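Local coordinates for protein trichomaglin (Trichosanthes lepiniana, PDB 1SGL) that acts as an S-like ribonuclease of the ribonuclease T2 family, probably hydrolysing phosphodiester bonds in RNA, at residues A[168-173]-A[196-201]; A[173-178]-A[201-206]. All coordinates share one frame; numbering follows the deposited sequence.

Contact 1. Residues A[168-173]-A[196-201]; sequences LRCDEE and GSCPRY. With SO4 (sulfate ion), chain E.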
loop_
_atom_site.group_PDB
_atom_site.type_symbol
_atom_site.label_atom_id
_atom_site.label_comp_id
_atom_site.label_asym_id
_atom_site.label_seq_id
_atom_site.Cartn_x
_atom_site.Cartn_y
_atom_site.Cartn_z
ATOM N N LEU A 168 -1.851 9.922 -6.152
ATOM C CA LEU A 168 -0.475 10.046 -5.676
ATOM C C LEU A 168 -0.386 11.042 -4.534
ATOM O O LEU A 168 -1.081 12.061 -4.529
ATOM C CB LEU A 168 0.454 10.510 -6.795
ATOM C CG LEU A 168 1.129 9.492 -7.718
ATOM C CD1 LEU A 168 2.193 8.730 -6.940
ATOM C CD2 LEU A 168 0.096 8.556 -8.315
ATOM N N ARG A 169 0.471 10.738 -3.566
ATOM C CA ARG A 169 0.675 11.601 -2.418
ATOM C C ARG A 169 2.183 11.747 -2.190
ATOM O O ARG A 169 2.904 10.753 -2.116
ATOM C CB ARG A 169 -0.000 10.994 -1.194
ATOM C CG ARG A 169 -0.219 11.987 -0.067
ATOM C CD ARG A 169 -1.623 11.819 0.522
ATOM N NE ARG A 169 -1.969 12.902 1.434
ATOM C CZ ARG A 169 -3.163 13.050 1.998
ATOM N NH1 ARG A 169 -4.135 12.179 1.745
ATOM N NH2 ARG A 169 -3.387 14.075 2.812
ATOM N N CYS A 170 2.646 12.991 -2.106
ATOM C CA CYS A 170 4.060 13.315 -1.912
ATOM C C CYS A 170 4.278 14.040 -0.588
ATOM O O CYS A 170 3.337 14.587 -0.022
ATOM C CB CYS A 170 4.554 14.246 -3.030
ATOM S SG CYS A 170 4.732 13.468 -4.664
ATOM N N ASP A 171 5.509 14.033 -0.081
ATOM C CA ASP A 171 5.768 14.787 1.133
ATOM C C ASP A 171 6.015 16.222 0.642
ATOM O O ASP A 171 5.854 16.505 -0.548
ATOM C CB ASP A 171 6.971 14.236 1.924
ATOM C CG ASP A 171 8.249 14.168 1.108
ATOM O OD1 ASP A 171 8.389 14.893 0.102
ATOM O OD2 ASP A 171 9.134 13.385 1.504
ATOM N N GLU A 172 6.399 17.124 1.534
ATOM C CA GLU A 172 6.602 18.515 1.138
ATOM C C GLU A 172 7.896 18.838 0.386
ATOM O O GLU A 172 8.056 19.947 -0.133
ATOM C CB GLU A 172 6.435 19.415 2.365
ATOM C CG GLU A 172 5.000 19.389 2.894
ATOM C CD GLU A 172 4.757 20.355 4.036
ATOM O OE1 GLU A 172 5.505 21.346 4.154
ATOM O OE2 GLU A 172 3.802 20.132 4.806
ATOM N N GLU A 173 8.807 17.875 0.313
ATOM C CA GLU A 173 10.053 18.068 -0.416
ATOM C C GLU A 173 9.932 17.486 -1.827
ATOM O O GLU A 173 10.909 17.436 -2.579
ATOM C CB GLU A 173 11.219 17.393 0.300
ATOM C CG GLU A 173 11.609 18.054 1.606
ATOM C CD GLU A 173 10.958 17.406 2.812
ATOM O OE1 GLU A 173 9.721 17.206 2.809
ATOM O OE2 GLU A 173 11.693 17.104 3.772
ATOM N N GLY A 196 -4.683 17.052 -4.890
ATOM C CA GLY A 196 -3.537 17.911 -5.119
ATOM C C GLY A 196 -2.516 17.682 -4.024
ATOM O O GLY A 196 -2.746 18.043 -2.869
ATOM N N SER A 197 -1.393 17.063 -4.366
ATOM C CA SER A 197 -0.365 16.801 -3.368
ATOM C C SER A 197 1.037 16.941 -3.922
ATOM O O SER A 197 1.874 17.647 -3.365
ATOM C CB SER A 197 -0.527 15.391 -2.790
ATOM O OG SER A 197 0.594 15.038 -1.989
ATOM N N CYS A 198 1.286 16.260 -5.028
ATOM C CA CYS A 198 2.596 16.272 -5.643
ATOM C C CYS A 198 2.840 17.438 -6.586
ATOM O O CYS A 198 1.937 17.876 -7.290
ATOM C CB CYS A 198 2.806 14.973 -6.406
ATOM S SG CYS A 198 2.838 13.475 -5.381
ATOM N N PRO A 199 4.078 17.958 -6.604
ATOM C CA PRO A 199 4.431 19.072 -7.485
ATOM C C PRO A 199 4.625 18.482 -8.884
ATOM O O PRO A 199 4.480 17.270 -9.059
ATOM C CB PRO A 199 5.727 19.586 -6.878
ATOM C CG PRO A 199 6.364 18.325 -6.359
ATOM C CD PRO A 199 5.198 17.614 -5.708
ATOM N N ARG A 200 4.962 19.319 -9.864
ATOM C CA ARG A 200 5.144 18.859 -11.242
ATOM C C ARG A 200 6.288 17.863 -11.402
ATOM O O ARG A 200 6.224 16.971 -12.240
ATOM C CB ARG A 200 5.377 20.046 -12.191
ATOM C CG ARG A 200 5.340 19.649 -13.672
ATOM C CD ARG A 200 5.659 20.819 -14.599
ATOM N NE ARG A 200 5.121 22.057 -14.062
ATOM C CZ ARG A 200 3.837 22.260 -13.784
ATOM N NH1 ARG A 200 2.943 21.301 -14.007
ATOM N NH2 ARG A 200 3.455 23.411 -13.245
ATOM N N TYR A 201 7.346 18.024 -10.620
ATOM C CA TYR A 201 8.463 17.093 -10.700
ATOM C C TYR A 201 8.596 16.384 -9.362
ATOM O O TYR A 201 8.514 17.010 -8.309
ATOM C CB TYR A 201 9.751 17.828 -11.069
ATOM C CG TYR A 201 9.662 18.492 -12.424
ATOM C CD1 TYR A 201 9.155 19.780 -12.558
ATOM C CD2 TYR A 201 10.028 17.807 -13.581
ATOM C CE1 TYR A 201 9.012 20.372 -13.808
ATOM C CE2 TYR A 201 9.887 18.390 -14.832
ATOM C CZ TYR A 201 9.377 19.671 -14.935
ATOM O OH TYR A 201 9.220 20.249 -16.171
HETATM S S SO4 E . 8.480 16.010 5.518
HETATM O O1 SO4 E . 7.974 15.858 6.899
HETATM O O2 SO4 E . 9.257 17.260 5.411
HETATM O O3 SO4 E . 7.340 16.064 4.579
HETATM O O4 SO4 E . 9.349 14.861 5.194
HETATM O O HOH W 1 -0.384 14.394 -6.208
HETATM O O HOH W 2 4.016 17.961 -1.901
#
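A disulfide between C170 and C198 fastens the end of strand 167-170, an edge of the T2-family antiparallel sheet, to the irregular loop from strand 189-190 towards strand 201-203. The sulfurs, SG of C170 and SG of C198, lie 2.0 Å apart with a chi3 of 96°, a relaxed right-handed bridge. Cysteine fits because its sulfur covalently fixes a loop without regular structure to the end of a strand. The CD of P199 packs on the SG of C170, 4.3 Å away, while the CB of L168 lies 4.1 Å from the SG of C198, giving the bridge apolar neighbours.

S197 supplies the polar half. Its short hydroxyl, with OG anti to the backbone N (chi1 170°), reaches the strand and accepts from C170 N over 2.9 Å. One water donates to L168 O and accepts from C198 N; another donates to both D171 O and S197 O. A sulfate, probably from the crystallisation liquor, lies by the turn, where E172 N gives its O3 a weak hydrogen bond. Beyond the strand, D171 forms an Asx turn, its OD1 accepting from E173 N at 3.0 Å, with the donor above the carboxylate plane.

Contact 2. Residues A[173-178]-A[201-206]; sequences EGLVQK and YVSLPE
G174-V176 and V202-L204 run side by side in the same direction and are joined by a single parallel beta bridge, L175 with S203, whose CA atoms are 5.0 Å apart. S203 makes both bonds: its N donates to G174 O over 3.1 Å, and its O accepts from V176 N over 3.2 Å in a nearly straight bond (N-H...O 177°). The CA of V202 also approaches G174 O, in a CH...O contact. Glycine suits position 174 because its phi is positive, 86°, and a CB there would be jammed against the carbonyl O of E173.

On one side of the bridge, V176 points its branched side chain at the other segment. Its CG2 meets CG2 of V202 at 3.8 Å, the two side chains crossing at a slant, and its CB meets CD2 of L204, also at 3.8 Å. The CB of L204 points away, yet its long chain brings CD2 back to the valine. Short branched and longer aliphatic groups thus close the buried face, where C170 also touches V176 and V202.

On the partly exposed side of L175, contacts are more mixed. S203 OG stands between its backbone N and carbonyl carbon (chi1 61°), where L175 CD1 meets it at 3.2 Å; a small hydroxyl suits this half-open place. P205 offers an apolar ring, its CG 4.0 Å from L175 CD2. T17 of helix 15-18 touches both L175 and P205. The chemistry implies a division of labour: two backbone bonds set the register, while V176, V202 and L204 supply the buried aliphatic packing.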
loop_
_atom_site.group_PDB
_atom_site.type_symbol
_atom_site.label_atom_id
_atom_site.label_comp_id
_atom_site.label_asym_id
_atom_site.label_seq_id
_atom_site.Cartn_x
_atom_site.Cartn_y
_atom_site.Cartn_z
ATOM N N GLU A 173 8.807 17.875 0.313
ATOM C CA GLU A 173 10.053 18.068 -0.416
ATOM C C GLU A 173 9.932 17.486 -1.827
ATOM O O GLU A 173 10.909 17.436 -2.579
ATOM C CB GLU A 173 11.219 17.393 0.300
ATOM C CG GLU A 173 11.609 18.054 1.606
ATOM C CD GLU A 173 10.958 17.406 2.812
ATOM O OE1 GLU A 173 9.721 17.206 2.809
ATOM O OE2 GLU A 173 11.693 17.104 3.772
ATOM N N GLY A 174 8.731 17.040 -2.174
ATOM C CA GLY A 174 8.502 16.473 -3.489
ATOM C C GLY A 174 8.811 14.987 -3.646
ATOM O O GLY A 174 9.006 14.515 -4.768
ATOM N N LEU A 175 8.881 14.248 -2.544
ATOM C CA LEU A 175 9.148 12.814 -2.624
ATOM C C LEU A 175 7.831 12.065 -2.631
ATOM O O LEU A 175 6.924 12.385 -1.864
ATOM C CB LEU A 175 9.994 12.331 -1.439
ATOM C CG LEU A 175 11.521 12.478 -1.539
ATOM C CD1 LEU A 175 11.907 13.938 -1.747
ATOM C CD2 LEU A 175 12.170 11.941 -0.269
ATOM N N VAL A 176 7.726 11.077 -3.513
ATOM C CA VAL A 176 6.523 10.261 -3.608
ATOM C C VAL A 176 6.451 9.378 -2.366
ATOM O O VAL A 176 7.404 8.664 -2.044
ATOM C CB VAL A 176 6.556 9.351 -4.859
ATOM C CG1 VAL A 176 5.399 8.357 -4.807
ATOM C CG2 VAL A 176 6.472 10.199 -6.128
ATOM N N GLN A 177 5.330 9.434 -1.658
ATOM C CA GLN A 177 5.180 8.619 -0.462
ATOM C C GLN A 177 4.257 7.443 -0.673
ATOM O O GLN A 177 4.574 6.322 -0.293
ATOM C CB GLN A 177 4.617 9.430 0.707
ATOM C CG GLN A 177 5.536 10.472 1.281
ATOM C CD GLN A 177 4.895 11.197 2.452
ATOM O OE1 GLN A 177 3.764 11.680 2.357
ATOM N NE2 GLN A 177 5.616 11.279 3.560
ATOM N N LYS A 178 3.105 7.713 -1.268
ATOM C CA LYS A 178 2.103 6.686 -1.466
ATOM C C LYS A 178 1.416 6.784 -2.819
ATOM O O LYS A 178 1.339 7.851 -3.425
ATOM C CB LYS A 178 1.046 6.809 -0.363
ATOM C CG LYS A 178 1.636 6.966 1.030
ATOM C CD LYS A 178 0.641 7.569 2.032
ATOM C CE LYS A 178 -0.513 6.626 2.352
ATOM N NZ LYS A 178 -1.401 6.391 1.187
ATOM N N TYR A 201 7.346 18.024 -10.620
ATOM C CA TYR A 201 8.463 17.093 -10.700
ATOM C C TYR A 201 8.596 16.384 -9.362
ATOM O O TYR A 201 8.514 17.010 -8.309
ATOM C CB TYR A 201 9.751 17.828 -11.069
ATOM C CG TYR A 201 9.662 18.492 -12.424
ATOM C CD1 TYR A 201 9.155 19.780 -12.558
ATOM C CD2 TYR A 201 10.028 17.807 -13.581
ATOM C CE1 TYR A 201 9.012 20.372 -13.808
ATOM C CE2 TYR A 201 9.887 18.390 -14.832
ATOM C CZ TYR A 201 9.377 19.671 -14.935
ATOM O OH TYR A 201 9.220 20.249 -16.171
ATOM N N VAL A 202 8.778 15.071 -9.406
ATOM C CA VAL A 202 8.882 14.296 -8.185
ATOM C C VAL A 202 10.083 13.375 -8.187
ATOM O O VAL A 202 10.716 13.146 -9.218
ATOM C CB VAL A 202 7.603 13.455 -7.948
ATOM C CG1 VAL A 202 6.393 14.370 -7.829
ATOM C CG2 VAL A 202 7.412 12.451 -9.083
ATOM N N SER A 203 10.406 12.848 -7.017
ATOM C CA SER A 203 11.537 11.954 -6.920
ATOM C C SER A 203 11.132 10.627 -6.307
ATOM O O SER A 203 10.250 10.561 -5.453
ATOM C CB SER A 203 12.658 12.607 -6.105
ATOM O OG SER A 203 12.237 12.891 -4.791
ATOM N N LEU A 204 11.778 9.571 -6.791
ATOM C CA LEU A 204 11.560 8.205 -6.342
ATOM C C LEU A 204 12.919 7.755 -5.828
ATOM O O LEU A 204 13.656 7.058 -6.519
ATOM C CB LEU A 204 11.123 7.324 -7.518
ATOM C CG LEU A 204 9.726 7.584 -8.100
ATOM C CD1 LEU A 204 9.574 6.890 -9.449
ATOM C CD2 LEU A 204 8.675 7.082 -7.133
ATOM N N PRO A 205 13.275 8.166 -4.605
ATOM C CA PRO A 205 14.568 7.790 -4.026
ATOM C C PRO A 205 14.725 6.299 -3.747
ATOM O O PRO A 205 13.742 5.581 -3.528
ATOM C CB PRO A 205 14.629 8.629 -2.752
ATOM C CG PRO A 205 13.187 8.703 -2.338
ATOM C CD PRO A 205 12.479 8.965 -3.652
ATOM N N GLU A 206 15.972 5.837 -3.766
ATOM C CA GLU A 206 16.251 4.437 -3.489
ATOM C C GLU A 206 16.329 4.284 -1.977
ATOM O O GLU A 206 16.470 5.272 -1.249
ATOM C CB GLU A 206 17.593 4.025 -4.091
ATOM C CG GLU A 206 17.796 4.417 -5.541
ATOM C CD GLU A 206 19.225 4.177 -5.996
ATOM O OE1 GLU A 206 19.594 3.005 -6.217
ATOM O OE2 GLU A 206 19.986 5.159 -6.114
#

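How the contacts relate
Contacts 1 and 2 have centres about 7 Å apart, on the same side of the chain's centre, and share E173 and Y201 as the residues where one segment passes into the next. In sequence their segments alternate: 168-173, 173-178, 196-201, 201-206. Strands 167-170 and 176-184 are antiparallel neighbours in the main sheet, joined by the turn at 171-175; Q177 and K178 both face R169 in a classic beta bulge. The C-terminal part of the chain follows this hairpin, tied first by the disulfide and then by the bridge at S203, in the same short strand 201-203 that pairs with strand 148-150. That single bridge thus joins this small sheet to the start of strand 176-184.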